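Putative glycosidase ph117-related (Bacteroides thetaiotaomicron, PDB 5A7V) binds mannose and probably cleaves beta-mannosidic linkages by hydrolysis or phosphorolysis. Local coordinates at residues S206-V211 with K219-K224; M227-E232 with G253-L258; P276-P281 with E350-Y355. All blocks are in the same frame, centred on the assembly; numbering follows the deposited sequence.

Interaction 1: S206-V211 with K219-K224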
# COMPACT_ATOMS: atom_id res chain seq x y z
N SER A 206 1.08 -7.16 -2.58
CA SER A 206 2.27 -6.54 -3.21
C SER A 206 2.87 -7.50 -4.25
O SER A 206 3.63 -8.43 -3.93
CB SER A 206 3.31 -6.29 -2.10
OG SER A 206 2.81 -5.41 -1.09
N ILE A 207 2.48 -7.27 -5.51
CA ILE A 207 2.99 -8.05 -6.63
C ILE A 207 4.46 -7.75 -6.86
O ILE A 207 4.92 -6.62 -6.68
CB ILE A 207 2.11 -7.83 -7.87
CG1 ILE A 207 0.69 -8.29 -7.63
CG2 ILE A 207 2.68 -8.52 -9.12
CD1 ILE A 207 -0.31 -7.96 -8.73
N LEU A 208 5.24 -8.80 -7.24
CA LEU A 208 6.65 -8.61 -7.55
C LEU A 208 6.87 -7.89 -8.88
O LEU A 208 6.26 -8.29 -9.90
CB LEU A 208 7.35 -9.97 -7.57
CG LEU A 208 8.84 -9.98 -7.85
CD1 LEU A 208 9.60 -9.27 -6.72
CD2 LEU A 208 9.34 -11.39 -7.99
N THR A 209 7.79 -6.93 -8.88
CA THR A 209 8.15 -6.10 -10.03
C THR A 209 9.67 -5.97 -10.13
O THR A 209 10.41 -6.34 -9.20
CB THR A 209 7.55 -4.67 -9.90
OG1 THR A 209 8.23 -3.96 -8.82
CG2 THR A 209 6.07 -4.68 -9.66
N GLU A 210 10.11 -5.43 -11.27
CA GLU A 210 11.51 -5.13 -11.52
C GLU A 210 11.58 -3.92 -12.44
O GLU A 210 10.72 -3.77 -13.32
CB GLU A 210 12.23 -6.34 -12.17
CG GLU A 210 13.73 -6.17 -12.37
CD GLU A 210 14.42 -7.37 -13.03
OE1 GLU A 210 13.69 -8.23 -13.56
OE2 GLU A 210 15.70 -7.40 -13.00
N VAL A 211 12.61 -3.10 -12.29
CA VAL A 211 12.87 -2.01 -13.23
C VAL A 211 13.68 -2.60 -14.40
O VAL A 211 14.80 -3.05 -14.20
CB VAL A 211 13.56 -0.81 -12.60
CG1 VAL A 211 13.81 0.30 -13.65
CG2 VAL A 211 12.72 -0.25 -11.46
N LYS A 219 7.20 -8.89 -12.68
CA LYS A 219 8.29 -9.83 -12.89
C LYS A 219 7.87 -11.24 -12.56
O LYS A 219 7.41 -11.51 -11.46
CB LYS A 219 9.51 -9.45 -12.03
CG LYS A 219 10.72 -10.39 -12.34
CD LYS A 219 11.94 -10.16 -11.52
CE LYS A 219 13.03 -11.16 -11.88
NZ LYS A 219 13.60 -11.12 -13.26
N LYS A 220 8.06 -12.16 -13.50
CA LYS A 220 7.92 -13.58 -13.20
C LYS A 220 9.14 -14.18 -12.50
O LYS A 220 10.30 -13.75 -12.73
CB LYS A 220 7.72 -14.38 -14.47
CG LYS A 220 6.41 -14.10 -15.15
CD LYS A 220 6.32 -14.99 -16.41
CE LYS A 220 5.06 -14.77 -17.15
NZ LYS A 220 5.11 -15.55 -18.44
N ILE A 221 8.88 -15.17 -11.67
CA ILE A 221 9.95 -15.97 -11.04
C ILE A 221 9.54 -17.42 -11.19
O ILE A 221 8.40 -17.78 -10.91
CB ILE A 221 10.16 -15.70 -9.54
CG1 ILE A 221 10.49 -14.25 -9.28
CG2 ILE A 221 11.25 -16.63 -8.96
CD1 ILE A 221 11.95 -13.89 -9.39
N ASP A 222 10.48 -18.22 -11.68
CA ASP A 222 10.24 -19.64 -11.97
C ASP A 222 8.99 -19.81 -12.85
O ASP A 222 8.18 -20.74 -12.70
CB ASP A 222 10.12 -20.44 -10.70
CG ASP A 222 11.43 -20.43 -9.87
OD1 ASP A 222 12.54 -20.29 -10.42
OD2 ASP A 222 11.34 -20.59 -8.65
N GLY A 223 8.84 -18.88 -13.80
CA GLY A 223 7.79 -18.99 -14.79
C GLY A 223 6.39 -18.53 -14.36
O GLY A 223 5.46 -18.63 -15.17
N LYS A 224 6.26 -18.06 -13.13
CA LYS A 224 4.95 -17.61 -12.60
C LYS A 224 5.05 -16.25 -11.99
O LYS A 224 6.11 -15.78 -11.61
CB LYS A 224 4.39 -18.59 -11.54
CG LYS A 224 4.16 -20.01 -12.09
CD LYS A 224 3.52 -20.95 -11.09
CE LYS A 224 3.36 -22.33 -11.70
NZ LYS A 224 4.01 -23.38 -10.89
O HOH W 1 4.97 -11.17 -10.29
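The carboxylate of Glu210 is met by Lys219 from above its plane. Lys219 NZ lies 36° out of that plane and 2.9 Å from Glu210 OE1, a hydrogen-bonded salt bridge in which OE1 alone of the two oxygens touches the lysine. The aliphatic part of Lys219 runs past the same oxygen, with CD 3.3 Å from Glu210 OE1. The lysine is stretched as far as CE and turns only at its last torsion (chi4 64°), and this final bend swings NZ onto the carboxylate. A second flat group, the ring of Tyr279, receives Lys219 in a cation-pi contact, so the ammonium end has both an acid and an aromatic ring as partners.

Behind the side chains the backbone fixes the register: Lys219 N donates to Leu208 O over 3.0 Å with an N-H...O angle of 166°. A water stands 2.7 Å from Lys219 O and within reach of Leu208 O, where it can bridge the two carbonyls. These pairings belong to a blade of the five-bladed beta-propeller characteristic of GH130. Strand 205-212 pairs antiparallel with both 215-218 and 225-229, and the segment 219-224 connects those two partners.

Beyond Lys219 the connection folds into a type I' turn from Ile221 to Lys224. Two backbone bonds close it, Ile221 N to Lys224 O and Lys224 N to Ile221 O, while Asp222 and Gly223 at its corner both have positive phi. Ile221 reaches back from the mouth of this turn to Leu208. The side chains cross at about a right angle, and the gap from Leu208 CD2 to Ile221 CG1, 3.3 Å, is tighter than ordinary van der Waals contact. Pro318 and Tyr279 also touch Ile221, and Ile284 packs on Leu208.

Interaction 2: M227-E232 with G253-L258. With MAN (alpha-D-mannopyranose), chain E.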
# COMPACT_ATOMS: atom_id res chain seq x y z
N MET A 227 3.29 -12.77 -5.54
CA MET A 227 2.76 -11.69 -4.72
C MET A 227 3.02 -12.00 -3.24
O MET A 227 2.71 -13.10 -2.77
CB MET A 227 1.24 -11.57 -4.96
CG MET A 227 0.54 -10.49 -4.17
SD MET A 227 -1.22 -10.33 -4.57
CE MET A 227 -1.94 -11.90 -4.07
N TYR A 228 3.55 -11.01 -2.52
CA TYR A 228 3.52 -11.01 -1.02
C TYR A 228 2.20 -10.40 -0.63
O TYR A 228 1.76 -9.42 -1.23
CB TYR A 228 4.70 -10.17 -0.46
CG TYR A 228 6.07 -10.65 -0.88
CD1 TYR A 228 6.76 -11.60 -0.16
CD2 TYR A 228 6.68 -10.16 -2.01
CE1 TYR A 228 7.99 -12.08 -0.55
CE2 TYR A 228 7.93 -10.61 -2.41
CZ TYR A 228 8.59 -11.57 -1.67
OH TYR A 228 9.81 -12.02 -2.12
N TRP A 229 1.57 -10.92 0.43
CA TRP A 229 0.32 -10.35 0.85
C TRP A 229 0.10 -10.57 2.34
O TRP A 229 0.68 -11.48 2.92
CB TRP A 229 -0.84 -10.93 -0.02
CG TRP A 229 -1.05 -12.38 0.20
CD1 TRP A 229 -0.41 -13.41 -0.45
CD2 TRP A 229 -1.96 -12.99 1.11
NE1 TRP A 229 -0.83 -14.62 0.02
CE2 TRP A 229 -1.77 -14.40 1.01
CE3 TRP A 229 -2.84 -12.49 2.09
CZ2 TRP A 229 -2.49 -15.31 1.77
CZ3 TRP A 229 -3.54 -13.40 2.86
CH2 TRP A 229 -3.35 -14.81 2.71
N GLY A 230 -0.77 -9.76 2.92
CA GLY A 230 -1.23 -9.95 4.29
C GLY A 230 -1.08 -8.75 5.17
O GLY A 230 -0.33 -7.83 4.88
N GLU A 231 -1.84 -8.82 6.25
CA GLU A 231 -1.88 -7.78 7.30
C GLU A 231 -1.20 -8.23 8.62
O GLU A 231 -0.31 -7.53 9.16
CB GLU A 231 -3.34 -7.38 7.54
CG GLU A 231 -3.58 -6.35 8.61
CD GLU A 231 -5.03 -6.13 8.97
OE1 GLU A 231 -5.91 -6.98 8.71
OE2 GLU A 231 -5.32 -5.06 9.55
N GLU A 232 -1.67 -9.35 9.17
CA GLU A 232 -1.16 -9.83 10.47
C GLU A 232 0.18 -10.59 10.38
O GLU A 232 0.87 -10.76 11.38
CB GLU A 232 -2.19 -10.75 11.13
CG GLU A 232 -3.52 -10.07 11.46
CD GLU A 232 -4.63 -11.00 11.94
OE1 GLU A 232 -4.39 -12.18 12.19
OE2 GLU A 232 -5.76 -10.54 12.07
N GLY A 253 -2.00 -27.57 5.22
CA GLY A 253 -2.84 -26.72 4.38
C GLY A 253 -3.08 -25.34 4.92
O GLY A 253 -3.71 -24.52 4.25
N SER A 254 -2.54 -25.04 6.12
CA SER A 254 -2.66 -23.69 6.68
C SER A 254 -1.76 -22.72 5.91
O SER A 254 -0.79 -23.13 5.27
CB SER A 254 -2.30 -23.63 8.17
OG SER A 254 -0.97 -24.05 8.42
N LEU A 255 -2.06 -21.42 6.01
CA LEU A 255 -1.25 -20.40 5.28
C LEU A 255 0.18 -20.38 5.85
O LEU A 255 0.37 -20.30 7.09
CB LEU A 255 -1.89 -19.04 5.38
CG LEU A 255 -3.27 -18.93 4.74
CD1 LEU A 255 -3.95 -17.64 5.23
CD2 LEU A 255 -3.18 -18.94 3.22
N ARG A 256 1.18 -20.39 4.98
CA ARG A 256 2.59 -20.41 5.40
C ARG A 256 3.07 -18.98 5.65
O ARG A 256 3.07 -18.12 4.77
CB ARG A 256 3.49 -21.09 4.35
CG ARG A 256 4.98 -21.09 4.69
CD ARG A 256 5.74 -21.90 3.66
NE ARG A 256 7.17 -21.73 3.73
CZ ARG A 256 8.04 -22.69 3.44
NH1 ARG A 256 7.63 -23.91 3.04
NH2 ARG A 256 9.36 -22.44 3.56
N LYS A 257 3.48 -18.72 6.89
CA LYS A 257 3.97 -17.39 7.30
C LYS A 257 5.41 -17.22 6.85
O LYS A 257 6.30 -17.98 7.31
CB LYS A 257 3.85 -17.21 8.82
CG LYS A 257 2.44 -17.27 9.34
CD LYS A 257 2.43 -17.50 10.86
CE LYS A 257 1.04 -17.65 11.38
NZ LYS A 257 1.03 -17.97 12.85
N LEU A 258 5.70 -16.24 5.99
CA LEU A 258 7.06 -15.95 5.60
C LEU A 258 7.85 -15.23 6.69
O LEU A 258 9.03 -15.52 6.88
CB LEU A 258 7.09 -15.10 4.30
CG LEU A 258 6.90 -15.81 2.96
CD1 LEU A 258 5.86 -16.86 2.90
CD2 LEU A 258 6.86 -14.82 1.82
C1 MAN E . -5.33 -1.54 8.28
C2 MAN E . -4.83 -1.07 6.90
C3 MAN E . -5.42 0.25 6.37
C4 MAN E . -5.50 1.31 7.48
C5 MAN E . -5.00 0.80 8.84
C6 MAN E . -5.24 1.81 9.98
O1 MAN E . -4.33 -2.46 8.98
O2 MAN E . -5.15 -2.14 5.99
O3 MAN E . -6.73 0.09 5.85
O4 MAN E . -4.77 2.42 7.01
O5 MAN E . -5.74 -0.44 9.12
O6 MAN E . -6.65 2.02 10.14
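Two leucine-to-aromatic contacts, Leu258 with Tyr228 and Leu255 with Trp229, join the end of strand 225-229 to the loop 253-258 in a blade of the GH130 beta-propeller. The backbones stay well separated: even the nearest alpha carbons, those of Tyr228 and Leu258, are 9.0 Å apart, so side chains alone make the junction. Leu258 CD2 approaches the Tyr228 ring at its edge, near the ring plane, and is 3.8 Å from Tyr228 CD1. Leu255 addresses the benzo edge of Trp229 with both methyls: CD1 is 3.8 Å from Trp229 CH2, and CD2, lying in the indole plane, is 4.0 Å from Trp229 CZ2. In each pair the side chains cross at about a right angle.

The next shell fixes the two rings. Trp229 CG sits in the crowded position between backbone N and carbonyl carbon (chi1 66°), and NE1 is hydrogen-bonded to Ala236 O, which helps fix the rotation of the indole; Phe189 and Phe235 meet the same ring. Tyr228 OH is held by Pro318 O, and Phe226 packs edge-to-face against the phenol.

Past the strand end, Gly230 takes a backbone conformation (phi 126°) that suits glycine. The following residue, Glu231, belongs to the mannose pocket, where Glu272, Asp367, Asp146, Tyr306 and Asn78 also hydrogen-bond the sugar. The extended Glu231 side chain (chi1 178°) places OE2 2.8 Å from O1 of the mannose.

Interaction 3: P276-P281 with E350-Y355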
# COMPACT_ATOMS: atom_id res chain seq x y z
N PRO A 276 4.04 -2.50 -4.29
CA PRO A 276 4.61 -3.67 -5.00
C PRO A 276 6.08 -3.95 -4.59
O PRO A 276 6.85 -3.01 -4.32
CB PRO A 276 4.46 -3.25 -6.46
CG PRO A 276 3.25 -2.37 -6.47
CD PRO A 276 3.35 -1.57 -5.20
N ALA A 277 6.42 -5.23 -4.49
CA ALA A 277 7.77 -5.63 -4.14
C ALA A 277 8.73 -5.41 -5.31
O ALA A 277 8.29 -5.41 -6.47
CB ALA A 277 7.80 -7.04 -3.69
N ILE A 278 10.03 -5.22 -5.06
CA ILE A 278 11.00 -4.84 -6.06
C ILE A 278 12.19 -5.77 -6.08
O ILE A 278 12.89 -5.94 -5.08
CB ILE A 278 11.50 -3.39 -5.88
CG1 ILE A 278 10.33 -2.42 -5.81
CG2 ILE A 278 12.46 -3.00 -7.00
CD1 ILE A 278 10.70 -1.03 -5.30
N TYR A 279 12.45 -6.37 -7.25
CA TYR A 279 13.58 -7.24 -7.48
C TYR A 279 14.84 -6.39 -7.72
O TYR A 279 14.84 -5.56 -8.62
CB TYR A 279 13.27 -8.10 -8.71
CG TYR A 279 14.27 -9.20 -9.01
CD1 TYR A 279 15.42 -8.93 -9.74
CD2 TYR A 279 14.07 -10.48 -8.54
CE1 TYR A 279 16.34 -9.94 -10.03
CE2 TYR A 279 14.97 -11.51 -8.83
CZ TYR A 279 16.10 -11.24 -9.56
OH TYR A 279 17.00 -12.24 -9.84
N THR A 280 15.89 -6.58 -6.91
CA THR A 280 17.12 -5.78 -6.94
C THR A 280 18.32 -6.74 -7.00
O THR A 280 18.15 -7.95 -6.75
CB THR A 280 17.27 -4.90 -5.66
OG1 THR A 280 17.78 -5.70 -4.58
CG2 THR A 280 16.00 -4.18 -5.31
N PRO A 281 19.54 -6.21 -7.23
CA PRO A 281 20.71 -7.10 -7.26
C PRO A 281 21.07 -7.74 -5.93
O PRO A 281 21.89 -8.66 -5.93
CB PRO A 281 21.86 -6.21 -7.75
CG PRO A 281 21.34 -4.85 -7.84
CD PRO A 281 19.85 -4.87 -7.74
N GLU A 350 2.17 2.69 0.24
CA GLU A 350 1.29 1.94 -0.63
C GLU A 350 1.56 2.14 -2.13
O GLU A 350 1.17 1.23 -2.90
CB GLU A 350 -0.14 2.28 -0.29
CG GLU A 350 -1.19 1.39 -0.89
CD GLU A 350 -2.56 1.62 -0.29
OE1 GLU A 350 -2.69 1.90 0.92
OE2 GLU A 350 -3.61 1.48 -0.99
N GLY A 351 2.15 3.25 -2.54
CA GLY A 351 2.46 3.47 -3.95
C GLY A 351 3.90 3.90 -4.14
O GLY A 351 4.44 4.63 -3.28
N MET A 352 4.53 3.48 -5.24
CA MET A 352 5.86 3.93 -5.56
C MET A 352 5.97 4.07 -7.07
O MET A 352 5.50 3.17 -7.80
CB MET A 352 6.95 2.95 -5.12
CG MET A 352 7.17 2.86 -3.67
SD MET A 352 8.39 1.58 -3.24
CE MET A 352 10.00 2.25 -3.67
N VAL A 353 6.63 5.11 -7.51
CA VAL A 353 6.86 5.28 -8.97
C VAL A 353 8.33 5.62 -9.17
O VAL A 353 8.86 6.52 -8.51
CB VAL A 353 5.97 6.37 -9.63
CG1 VAL A 353 6.02 6.23 -11.16
CG2 VAL A 353 4.53 6.28 -9.17
N TYR A 354 8.99 4.92 -10.10
CA TYR A 354 10.33 5.26 -10.54
C TYR A 354 10.14 6.23 -11.70
O TYR A 354 9.61 5.83 -12.75
CB TYR A 354 11.12 4.00 -10.96
CG TYR A 354 12.55 4.30 -11.29
CD1 TYR A 354 13.41 4.86 -10.36
CD2 TYR A 354 13.08 4.01 -12.55
CE1 TYR A 354 14.74 5.14 -10.65
CE2 TYR A 354 14.40 4.28 -12.87
CZ TYR A 354 15.24 4.86 -11.93
OH TYR A 354 16.52 5.14 -12.28
N TYR A 355 10.52 7.47 -11.50
CA TYR A 355 10.17 8.56 -12.40
C TYR A 355 11.26 9.60 -12.36
O TYR A 355 11.73 9.94 -11.27
CB TYR A 355 8.84 9.17 -11.96
CG TYR A 355 8.24 10.25 -12.84
CD1 TYR A 355 7.77 9.96 -14.09
CD2 TYR A 355 8.05 11.54 -12.37
CE1 TYR A 355 7.16 10.92 -14.89
CE2 TYR A 355 7.41 12.50 -13.13
CZ TYR A 355 6.98 12.20 -14.40
OH TYR A 355 6.36 13.15 -15.15
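Pro276 makes the first approach of its segment to strand 347-355, over the backbone of Glu350: Pro276 CD is 4.2 Å from Glu350 O, a loose contact of ring against carbonyl. The alpha carbons nearest each other, those of Pro276 and Gly351, are 7.5 Å apart. This spacing is too wide for strand pairing, which fits the packing of one propeller blade against another.

Ala277 turns its methyl away from this interface, and Ile278 turns back to it. Its CG1 branch lies anti to the carbonyl carbon (chi1 -53°) and carries CD1 out to Met352. Ile278 CD1 meets Met352 CE at 3.7 Å and Met352 SD at 4.0 Å, so the thioether end, rather than the stem, does the touching. The bend at the last methionine torsion (chi3 75°) sets CE beside the isoleucine methyl. All four contacting residues are buried, and Leu287 adds to the apolar surroundings of Met352.

Within strand 347-355, Glu350 and Gly351 both face Tyr362 in a classic beta bulge. The Glu350 CB points away from 276-281, and the side chain comes to about 6 Å from a bound mannose.

In the sheets, strand 270-280 runs between 205-212, to which it is parallel, and 283-291, to which it is antiparallel; strand 347-355 is one of the two outer strands of a three-stranded antiparallel sheet and pairs with 358-365.

How the interactions relate
Strand 205-212 ties the three contacts together. On one edge it pairs with the strand of interaction 2, where Ser206 N lies 2.7 Å from Tyr228 O, probably a hydrogen bond. Strand 270-280, parallel to it, carries interaction 3: Thr209 O is 2.8 Å from Tyr279 N, again a probable bond. Interactions 1 and 3 have centres about 11 Å apart, and Lys219 CD packs 3.6 Å from Tyr279 CG. Interactions 2 and 3 are about 20 Å apart by centres, yet Tyr228 CD2 reaches Ala277 CB at 3.7 Å. Interaction 2 supplies Glu231 to the mannose pocket, interaction 3 nears it through Glu350, and interaction 1, on the same sheet, is centred about 17 Å from interaction 2.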